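Local coordinates for protein 3-hexulose-6-phosphate synthase (Mycobacterium gastri, PDB 3AJX) that is a TIM-barrel enzyme of the orotidine 5'-phosphate decarboxylase / HUMPS family that holds a magnesium ion, at residues D27-T33 / I55-K61; D79-G85 / K104-L110. The protein carries 1 engineered substitution. Residues are numbered along the deposited sequence.

Contact 1: residues D27-T33 / I55-K61. With MG (magnesium ion), chain F.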
ATOM      1  N   ASP A  27      17.027   8.023 -15.506  1.00 13.38           N
ATOM      2  CA  ASP A  27      17.608   6.688 -15.425  1.00 12.74           C
ATOM      3  C   ASP A  27      16.549   5.690 -14.980  1.00 11.93           C
ATOM      4  O   ASP A  27      16.545   4.532 -15.401  1.00 11.60           O
ATOM      5  CB  ASP A  27      18.745   6.680 -14.406  1.00 14.04           C
ATOM      6  CG  ASP A  27      19.813   7.695 -14.723  1.00 15.04           C
ATOM      7  OD1 ASP A  27      20.581   7.462 -15.677  1.00 19.33           O
ATOM      8  OD2 ASP A  27      19.878   8.729 -14.025  1.00 17.05           O
ATOM      9  N   ILE A  28      15.641   6.159 -14.130  1.00 10.30           N
ATOM     10  CA  ILE A  28      14.592   5.316 -13.581  1.00  9.86           C
ATOM     11  C   ILE A  28      13.219   5.924 -13.799  1.00  8.98           C
ATOM     12  O   ILE A  28      13.018   7.118 -13.577  1.00  9.09           O
ATOM     13  CB  ILE A  28      14.813   5.121 -12.058  1.00  8.64           C
ATOM     14  CG1 ILE A  28      16.181   4.482 -11.819  1.00  9.19           C
ATOM     15  CG2 ILE A  28      13.698   4.267 -11.456  1.00 10.19           C
ATOM     16  CD1 ILE A  28      16.559   4.389 -10.361  1.00 12.68           C
ATOM     17  N   ILE A  29      12.282   5.097 -14.256  1.00  8.99           N
ATOM     18  CA  ILE A  29      10.907   5.533 -14.465  1.00  8.45           C
ATOM     19  C   ILE A  29      10.055   4.836 -13.413  1.00  8.21           C
ATOM     20  O   ILE A  29       9.920   3.610 -13.420  1.00  8.68           O
ATOM     21  CB  ILE A  29      10.379   5.136 -15.855  1.00  8.71           C
ATOM     22  CG1 ILE A  29      11.196   5.838 -16.937  1.00 10.06           C
ATOM     23  CG2 ILE A  29       8.911   5.526 -15.983  1.00  9.56           C
ATOM     24  CD1 ILE A  29      10.885   5.353 -18.339  1.00 11.33           C
ATOM     25  N   GLU A  30       9.497   5.625 -12.504  1.00  8.33           N
ATOM     26  CA  GLU A  30       8.660   5.091 -11.437  1.00  9.59           C
ATOM     27  C   GLU A  30       7.173   5.196 -11.733  1.00 10.63           C
ATOM     28  O   GLU A  30       6.691   6.241 -12.168  1.00 10.40           O
ATOM     29  CB  GLU A  30       8.931   5.833 -10.126  1.00 11.07           C
ATOM     30  CG  GLU A  30       7.919   5.524  -9.028  1.00 10.48           C
ATOM     31  CD  GLU A  30       7.969   6.516  -7.883  1.00 15.35           C
ATOM     32  OE1 GLU A  30       9.073   6.997  -7.563  1.00 11.66           O
ATOM     33  OE2 GLU A  30       6.899   6.809  -7.300  1.00 17.40           O
ATOM     34  N   LEU A  31       6.459   4.100 -11.494  1.00  9.62           N
ATOM     35  CA  LEU A  31       5.009   4.069 -11.652  1.00 10.98           C
ATOM     36  C   LEU A  31       4.531   4.222 -10.210  1.00 10.20           C
ATOM     37  O   LEU A  31       4.730   3.331  -9.382  1.00  9.57           O
ATOM     38  CB  LEU A  31       4.535   2.729 -12.228  1.00 13.43           C
ATOM     39  CG  LEU A  31       4.939   2.342 -13.659  1.00 16.70           C
ATOM     40  CD1 LEU A  31       4.597   3.482 -14.610  1.00 17.83           C
ATOM     41  CD2 LEU A  31       6.419   2.037 -13.716  1.00 19.27           C
ATOM     42  N   GLY A  32       3.922   5.363  -9.917  1.00 10.13           N
ATOM     43  CA  GLY A  32       3.464   5.641  -8.568  1.00  9.69           C
ATOM     44  C   GLY A  32       2.429   4.696  -7.998  1.00 10.15           C
ATOM     45  O   GLY A  32       1.745   3.977  -8.724  1.00  9.86           O
ATOM     46  N   THR A  33       2.311   4.714  -6.677  1.00 10.38           N
ATOM     47  CA  THR A  33       1.361   3.858  -5.988  1.00 10.35           C
ATOM     48  C   THR A  33      -0.079   4.102  -6.449  1.00 11.44           C
ATOM     49  O   THR A  33      -0.814   3.155  -6.718  1.00 11.74           O
ATOM     50  CB  THR A  33       1.473   4.049  -4.467  1.00 11.33           C
ATOM     51  OG1 THR A  33       2.847   3.903  -4.077  1.00 10.53           O
ATOM     52  CG2 THR A  33       0.641   3.009  -3.740  1.00 11.30           C
ATOM     53  N   ILE A  55      15.216   1.591 -16.391  1.00 12.41           N
ATOM     54  CA  ILE A  55      14.902   0.875 -15.162  1.00 10.35           C
ATOM     55  C   ILE A  55      13.482   1.254 -14.761  1.00 10.73           C
ATOM     56  O   ILE A  55      13.186   2.431 -14.558  1.00 11.08           O
ATOM     57  CB  ILE A  55      15.872   1.264 -14.029  1.00 11.26           C
ATOM     58  CG1 ILE A  55      17.282   0.778 -14.371  1.00 12.45           C
ATOM     59  CG2 ILE A  55      15.400   0.675 -12.702  1.00 11.61           C
ATOM     60  CD1 ILE A  55      18.355   1.269 -13.425  1.00 13.78           C
ATOM     61  N   VAL A  56      12.608   0.257 -14.662  1.00  9.89           N
ATOM     62  CA  VAL A  56      11.218   0.493 -14.286  1.00 10.10           C
ATOM     63  C   VAL A  56      11.022   0.169 -12.807  1.00  9.38           C
ATOM     64  O   VAL A  56      11.295  -0.940 -12.354  1.00 10.98           O
ATOM     65  CB  VAL A  56      10.264  -0.340 -15.161  1.00 10.50           C
ATOM     66  CG1 VAL A  56       8.837  -0.207 -14.658  1.00 12.00           C
ATOM     67  CG2 VAL A  56      10.345   0.153 -16.608  1.00 10.61           C
ATOM     68  N   PHE A  57      10.545   1.171 -12.077  1.00  8.73           N
ATOM     69  CA  PHE A  57      10.337   1.126 -10.631  1.00  8.09           C
ATOM     70  C   PHE A  57       8.833   1.059 -10.321  1.00  8.00           C
ATOM     71  O   PHE A  57       8.090   1.983 -10.646  1.00  8.16           O
ATOM     72  CB  PHE A  57      10.975   2.412 -10.084  1.00  8.34           C
ATOM     73  CG  PHE A  57      10.949   2.566  -8.593  1.00  8.99           C
ATOM     74  CD1 PHE A  57      12.137   2.515  -7.866  1.00  8.88           C
ATOM     75  CD2 PHE A  57       9.777   2.925  -7.936  1.00  8.64           C
ATOM     76  CE1 PHE A  57      12.164   2.834  -6.510  1.00  8.47           C
ATOM     77  CE2 PHE A  57       9.794   3.246  -6.583  1.00  9.00           C
ATOM     78  CZ  PHE A  57      10.995   3.203  -5.869  1.00  9.45           C
ATOM     79  N   ALA A  58       8.385  -0.039  -9.714  1.00  8.13           N
ATOM     80  CA  ALA A  58       6.970  -0.191  -9.362  1.00  6.96           C
ATOM     81  C   ALA A  58       6.806   0.135  -7.880  1.00  6.96           C
ATOM     82  O   ALA A  58       7.271  -0.619  -7.022  1.00  6.44           O
ATOM     83  CB  ALA A  58       6.499  -1.622  -9.652  1.00  6.87           C
ATOM     84  N   ASP A  59       6.156   1.261  -7.590  1.00  7.30           N
ATOM     85  CA  ASP A  59       5.958   1.707  -6.212  1.00  7.67           C
ATOM     86  C   ASP A  59       4.778   0.995  -5.557  1.00  7.72           C
ATOM     87  O   ASP A  59       3.738   1.600  -5.272  1.00  7.38           O
ATOM     88  CB  ASP A  59       5.729   3.223  -6.181  1.00  9.71           C
ATOM     89  CG  ASP A  59       6.115   3.845  -4.851  1.00 11.48           C
ATOM     90  OD1 ASP A  59       6.373   3.096  -3.888  1.00  9.46           O
ATOM     91  OD2 ASP A  59       6.157   5.091  -4.770  1.00 13.01           O
ATOM     92  N   MET A  60       4.954  -0.299  -5.310  1.00  6.47           N
ATOM     93  CA  MET A  60       3.917  -1.124  -4.698  1.00  6.74           C
ATOM     94  C   MET A  60       3.636  -0.749  -3.246  1.00  6.81           C
ATOM     95  O   MET A  60       2.500  -0.849  -2.783  1.00  8.02           O
ATOM     96  CB  MET A  60       4.335  -2.598  -4.755  1.00  7.91           C
ATOM     97  CG  MET A  60       4.529  -3.165  -6.149  1.00  6.50           C
ATOM     98  SD  MET A  60       2.972  -3.390  -7.040  1.00  9.56           S
ATOM     99  CE  MET A  60       2.426  -4.997  -6.416  1.00  9.35           C
ATOM    100  N   LYS A  61       4.677  -0.306  -2.539  1.00  7.05           N
ATOM    101  CA  LYS A  61       4.565   0.038  -1.122  1.00  7.76           C
ATOM    102  C   LYS A  61       3.938  -1.140  -0.382  1.00  7.69           C
ATOM    103  O   LYS A  61       3.034  -0.979   0.438  1.00  7.95           O
ATOM    104  CB  LYS A  61       3.730   1.308  -0.910  1.00  8.61           C
ATOM    105  CG  LYS A  61       4.497   2.599  -1.175  1.00  9.16           C
ATOM    106  CD  LYS A  61       3.707   3.816  -0.713  1.00  8.92           C
ATOM    107  CE  LYS A  61       4.477   5.108  -0.944  1.00 11.69           C
ATOM    108  NZ  LYS A  61       4.743   5.348  -2.391  1.00 17.20           N
TER
HETATM  109 MG    MG F9100       7.289   6.842  -4.583  1.00 34.73          MG
HETATM  110  O   HOH W   1       8.580   7.641  -5.064  1.00 24.13           O
HETATM  111  O   HOH W   2       4.136   6.930  -5.701  1.00 16.22           O
HETATM  112  O   HOH W   3       6.673   7.350  -2.717  1.00 35.86           O
HETATM  113  O   HOH W   4       8.478   5.460  -3.446  1.00 29.58           O

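Contact 2: residues D79-G85 / K104-L110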
ATOM      1  N   ASP A  79      11.658  -3.695 -12.605  1.00  7.92           N
ATOM      2  CA  ASP A  79      13.051  -4.028 -12.343  1.00  8.14           C
ATOM      3  C   ASP A  79      13.301  -3.822 -10.857  1.00  7.94           C
ATOM      4  O   ASP A  79      14.172  -4.454 -10.265  1.00  9.38           O
ATOM      5  CB  ASP A  79      13.977  -3.119 -13.148  1.00  9.88           C
ATOM      6  CG  ASP A  79      13.835  -3.328 -14.641  1.00 10.73           C
ATOM      7  OD1 ASP A  79      13.419  -2.377 -15.338  1.00 10.51           O
ATOM      8  OD2 ASP A  79      14.135  -4.451 -15.105  1.00 12.35           O
ATOM      9  N   LEU A  80      12.516  -2.926 -10.267  1.00  7.90           N
ATOM     10  CA  LEU A  80      12.613  -2.610  -8.848  1.00  8.08           C
ATOM     11  C   LEU A  80      11.205  -2.477  -8.282  1.00  8.88           C
ATOM     12  O   LEU A  80      10.300  -1.998  -8.963  1.00  8.44           O
ATOM     13  CB  LEU A  80      13.356  -1.284  -8.643  1.00  8.48           C
ATOM     14  CG  LEU A  80      14.826  -1.201  -9.072  1.00  7.24           C
ATOM     15  CD1 LEU A  80      15.286   0.254  -9.024  1.00  8.09           C
ATOM     16  CD2 LEU A  80      15.676  -2.075  -8.168  1.00  8.98           C
ATOM     17  N   VAL A  81      11.027  -2.901  -7.034  1.00  8.32           N
ATOM     18  CA  VAL A  81       9.733  -2.811  -6.373  1.00  9.26           C
ATOM     19  C   VAL A  81       9.947  -2.285  -4.962  1.00  8.45           C
ATOM     20  O   VAL A  81      10.984  -2.544  -4.353  1.00  8.55           O
ATOM     21  CB  VAL A  81       9.039  -4.188  -6.281  1.00 11.43           C
ATOM     22  CG1 VAL A  81       8.826  -4.759  -7.672  1.00 12.94           C
ATOM     23  CG2 VAL A  81       9.868  -5.132  -5.432  1.00 14.45           C
ATOM     24  N   THR A  82       8.975  -1.537  -4.453  1.00  6.14           N
ATOM     25  CA  THR A  82       9.084  -1.006  -3.103  1.00  5.88           C
ATOM     26  C   THR A  82       8.270  -1.794  -2.101  1.00  6.05           C
ATOM     27  O   THR A  82       7.182  -2.287  -2.406  1.00  7.99           O
ATOM     28  CB  THR A  82       8.624   0.470  -2.994  1.00  6.31           C
ATOM     29  OG1 THR A  82       7.273   0.604  -3.449  1.00  6.76           O
ATOM     30  CG2 THR A  82       9.525   1.365  -3.799  1.00  6.09           C
ATOM     31  N   VAL A  83       8.828  -1.907  -0.901  1.00  6.76           N
ATOM     32  CA  VAL A  83       8.193  -2.568   0.228  1.00  6.15           C
ATOM     33  C   VAL A  83       8.347  -1.527   1.327  1.00  6.43           C
ATOM     34  O   VAL A  83       9.385  -0.871   1.409  1.00  7.29           O
ATOM     35  CB  VAL A  83       8.943  -3.847   0.650  1.00  7.94           C
ATOM     36  CG1 VAL A  83       8.286  -4.456   1.890  1.00  8.26           C
ATOM     37  CG2 VAL A  83       8.954  -4.841  -0.492  1.00  9.80           C
ATOM     38  N   LEU A  84       7.320  -1.351   2.150  1.00  5.15           N
ATOM     39  CA  LEU A  84       7.382  -0.366   3.228  1.00  6.80           C
ATOM     40  C   LEU A  84       8.318  -0.788   4.353  1.00  7.44           C
ATOM     41  O   LEU A  84       8.352  -1.953   4.742  1.00  8.20           O
ATOM     42  CB  LEU A  84       5.990  -0.126   3.817  1.00  8.29           C
ATOM     43  CG  LEU A  84       4.977   0.561   2.906  1.00  9.12           C
ATOM     44  CD1 LEU A  84       3.630   0.676   3.618  1.00 10.61           C
ATOM     45  CD2 LEU A  84       5.503   1.940   2.522  1.00 10.46           C
ATOM     46  N   GLY A  85       9.083   0.169   4.870  1.00  7.58           N
ATOM     47  CA  GLY A  85       9.978  -0.131   5.972  1.00  7.67           C
ATOM     48  C   GLY A  85       9.182  -0.515   7.208  1.00  8.95           C
ATOM     49  O   GLY A  85       9.708  -1.139   8.129  1.00  9.45           O
ATOM     50  N   LYS A 104      16.619  -9.164  -9.727  1.00  9.30           N
ATOM     51  CA  LYS A 104      16.117  -7.799  -9.700  1.00  9.74           C
ATOM     52  C   LYS A 104      16.293  -7.250  -8.291  1.00  8.79           C
ATOM     53  O   LYS A 104      17.068  -7.805  -7.511  1.00 10.11           O
ATOM     54  CB  LYS A 104      14.655  -7.769 -10.158  1.00  9.70           C
ATOM     55  CG  LYS A 104      14.530  -7.993 -11.672  1.00 10.01           C
ATOM     56  CD  LYS A 104      13.093  -8.020 -12.167  1.00 10.85           C
ATOM     57  CE  LYS A 104      13.056  -8.084 -13.695  1.00 11.47           C
ATOM     58  NZ  LYS A 104      11.669  -8.150 -14.245  1.00 11.51           N
ATOM     59  N   GLY A 105      15.602  -6.171  -7.944  1.00  8.97           N
ATOM     60  CA  GLY A 105      15.818  -5.635  -6.616  1.00  7.98           C
ATOM     61  C   GLY A 105      14.671  -5.000  -5.867  1.00  7.50           C
ATOM     62  O   GLY A 105      13.681  -4.557  -6.445  1.00  7.88           O
ATOM     63  N   VAL A 106      14.833  -4.956  -4.551  1.00  8.37           N
ATOM     64  CA  VAL A 106      13.846  -4.368  -3.670  1.00  7.87           C
ATOM     65  C   VAL A 106      14.353  -3.058  -3.098  1.00  9.35           C
ATOM     66  O   VAL A 106      15.513  -2.944  -2.691  1.00  9.07           O
ATOM     67  CB  VAL A 106      13.519  -5.302  -2.481  1.00  8.76           C
ATOM     68  CG1 VAL A 106      12.677  -4.559  -1.455  1.00  9.53           C
ATOM     69  CG2 VAL A 106      12.778  -6.530  -2.972  1.00 10.35           C
ATOM     70  N   VAL A 107      13.471  -2.068  -3.082  1.00  8.05           N
ATOM     71  CA  VAL A 107      13.781  -0.772  -2.514  1.00  6.67           C
ATOM     72  C   VAL A 107      12.841  -0.644  -1.329  1.00  6.37           C
ATOM     73  O   VAL A 107      11.634  -0.815  -1.469  1.00  7.72           O
ATOM     74  CB  VAL A 107      13.498   0.366  -3.511  1.00  5.19           C
ATOM     75  CG1 VAL A 107      13.649   1.730  -2.816  1.00  7.10           C
ATOM     76  CG2 VAL A 107      14.451   0.256  -4.688  1.00  7.07           C
ATOM     77  N   VAL A 108      13.383  -0.378  -0.149  1.00  6.45           N
ATOM     78  CA  VAL A 108      12.520  -0.227   1.011  1.00  5.93           C
ATOM     79  C   VAL A 108      12.191   1.252   1.177  1.00  7.38           C
ATOM     80  O   VAL A 108      13.084   2.082   1.337  1.00  7.58           O
ATOM     81  CB  VAL A 108      13.193  -0.782   2.285  1.00  7.34           C
ATOM     82  CG1 VAL A 108      12.319  -0.501   3.501  1.00  7.44           C
ATOM     83  CG2 VAL A 108      13.415  -2.286   2.133  1.00  6.57           C
ATOM     84  N   ASP A 109      10.902   1.569   1.102  1.00  7.13           N
ATOM     85  CA  ASP A 109      10.421   2.940   1.232  1.00  6.23           C
ATOM     86  C   ASP A 109      10.257   3.244   2.717  1.00  7.41           C
ATOM     87  O   ASP A 109       9.403   2.661   3.387  1.00  7.91           O
ATOM     88  CB  ASP A 109       9.075   3.082   0.512  1.00  7.80           C
ATOM     89  CG  ASP A 109       8.625   4.519   0.398  1.00 10.82           C
ATOM     90  OD1 ASP A 109       9.044   5.338   1.238  1.00 11.31           O
ATOM     91  OD2 ASP A 109       7.842   4.828  -0.524  1.00 13.64           O
ATOM     92  N   LEU A 110      11.076   4.158   3.232  1.00  7.12           N
ATOM     93  CA  LEU A 110      11.027   4.494   4.650  1.00  6.99           C
ATOM     94  C   LEU A 110      10.024   5.589   5.001  1.00  8.79           C
ATOM     95  O   LEU A 110      10.093   6.184   6.079  1.00  8.82           O
ATOM     96  CB  LEU A 110      12.433   4.875   5.134  1.00  8.11           C
ATOM     97  CG  LEU A 110      13.468   3.747   4.981  1.00  8.58           C
ATOM     98  CD1 LEU A 110      14.852   4.237   5.383  1.00  8.62           C
ATOM     99  CD2 LEU A 110      13.063   2.547   5.839  1.00  8.58           C
TER
HETATM  100  O   HOH W   5      12.052  -5.932 -16.301  1.00 16.14           O

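Contact 1: residues D27-T33 / I55-K61
Neighbouring parallel strands of a TIM barrel, 28-31 and 55-62, meet here and end at the magnesium site. Along the second strand, I55 comes first: its N makes a weak bond to D27 O (3.4 Å), while its O accepts from I29 N at 2.8 Å. Inside the barrel I55 CB packs on I28 CG1 (3.9 Å). V56 turns outward, with CG1 against L31 CD2 (3.4 Å), beneath helix 42-50. F57 carries the ladder on, F57 N to I29 O (2.9 Å) and L31 N to F57 O (2.8 Å). Its side chain points into the barrel interior, CB touching I28 CG2 (3.6 Å) and CD2 touching E30 CG (3.4 Å). A58 faces helix 42-50. The last rung, D59 N to L31 O (3.1 Å), falls at the centre of an inverse gamma turn; D59 OD2 binds the magnesium at 2.1 Å and OD1 is hydrogen-bonded to T82 OG1. E30 shares the site: E30 OE1 accepts from water 1 (2.6 Å), itself a metal ligand. T33, first residue of helix 33-39 after its N-cap G32, donates from OG1 to D59 O (2.7 Å). M60 O accepts a hydrogen bond from K37 NZ of the second subunit. K61 folds back over the metal-binding carboxylate, placing NZ 2.8 Å from D59 OD2, a salt bridge, and 2.9 Å from T33 OG1, a hydrogen bond.

Contact 2: residues D79-G85 / K104-L110
Six backbone hydrogen bonds run without a gap from D79 to G85. G105 N gives to D79 O (3.2 Å), V81 N to G105 O (3.2 Å), V107 N to V81 O (2.8 Å), V83 N to V107 O (3.1 Å), D109 N to V83 O (2.9 Å) and G85 N to D109 O (2.9 Å). The two strands close one beta-alpha-beta unit of the TIM barrel, with helix 89-102 between them covering V83 and V106, which touch through V83 CG2 and V106 CG1 (3.9 Å). On the inner side, T82 OG1 is hydrogen-bonded to D59 OD1 and K61 N, and D109 has both oxygens occupied, OD1 by I111 N and OD2 by H134 ND1. At the start, D79 OD2 and K104 NZ are 4.5 Å apart, too far for a salt bridge; water 5 joins them, giving to D79 OD2 (2.8 Å) and accepting from K104 NZ (3.0 Å). D79 OD1 accepts a hydrogen bond from V56 N and forms a salt bridge with K48 NZ, while K104 NZ also gives to A78 O.

Contact 1 finishes in the chain before contact 2 begins, with helix 66-75 in between, and together they take in the second to fifth strands of the eight-stranded parallel barrel. Their centres are about 9 Å apart because strands 55-62 and 80-84 are themselves neighbours. The seam between the contacts probably has hydrogen bonds from D79 N to V56 O (2.8 Å) and between D59 OD1 and T82 OG1 (2.7 Å), while F57 CZ packs on T82 CG2 (3.1 Å). Contact 1 supplies E30 and D59 to the metal site, and the side chain of D109 in contact 2 comes within about 5 Å of the ion, so both contacts reach the same metal site, D109 without being one of its ligands.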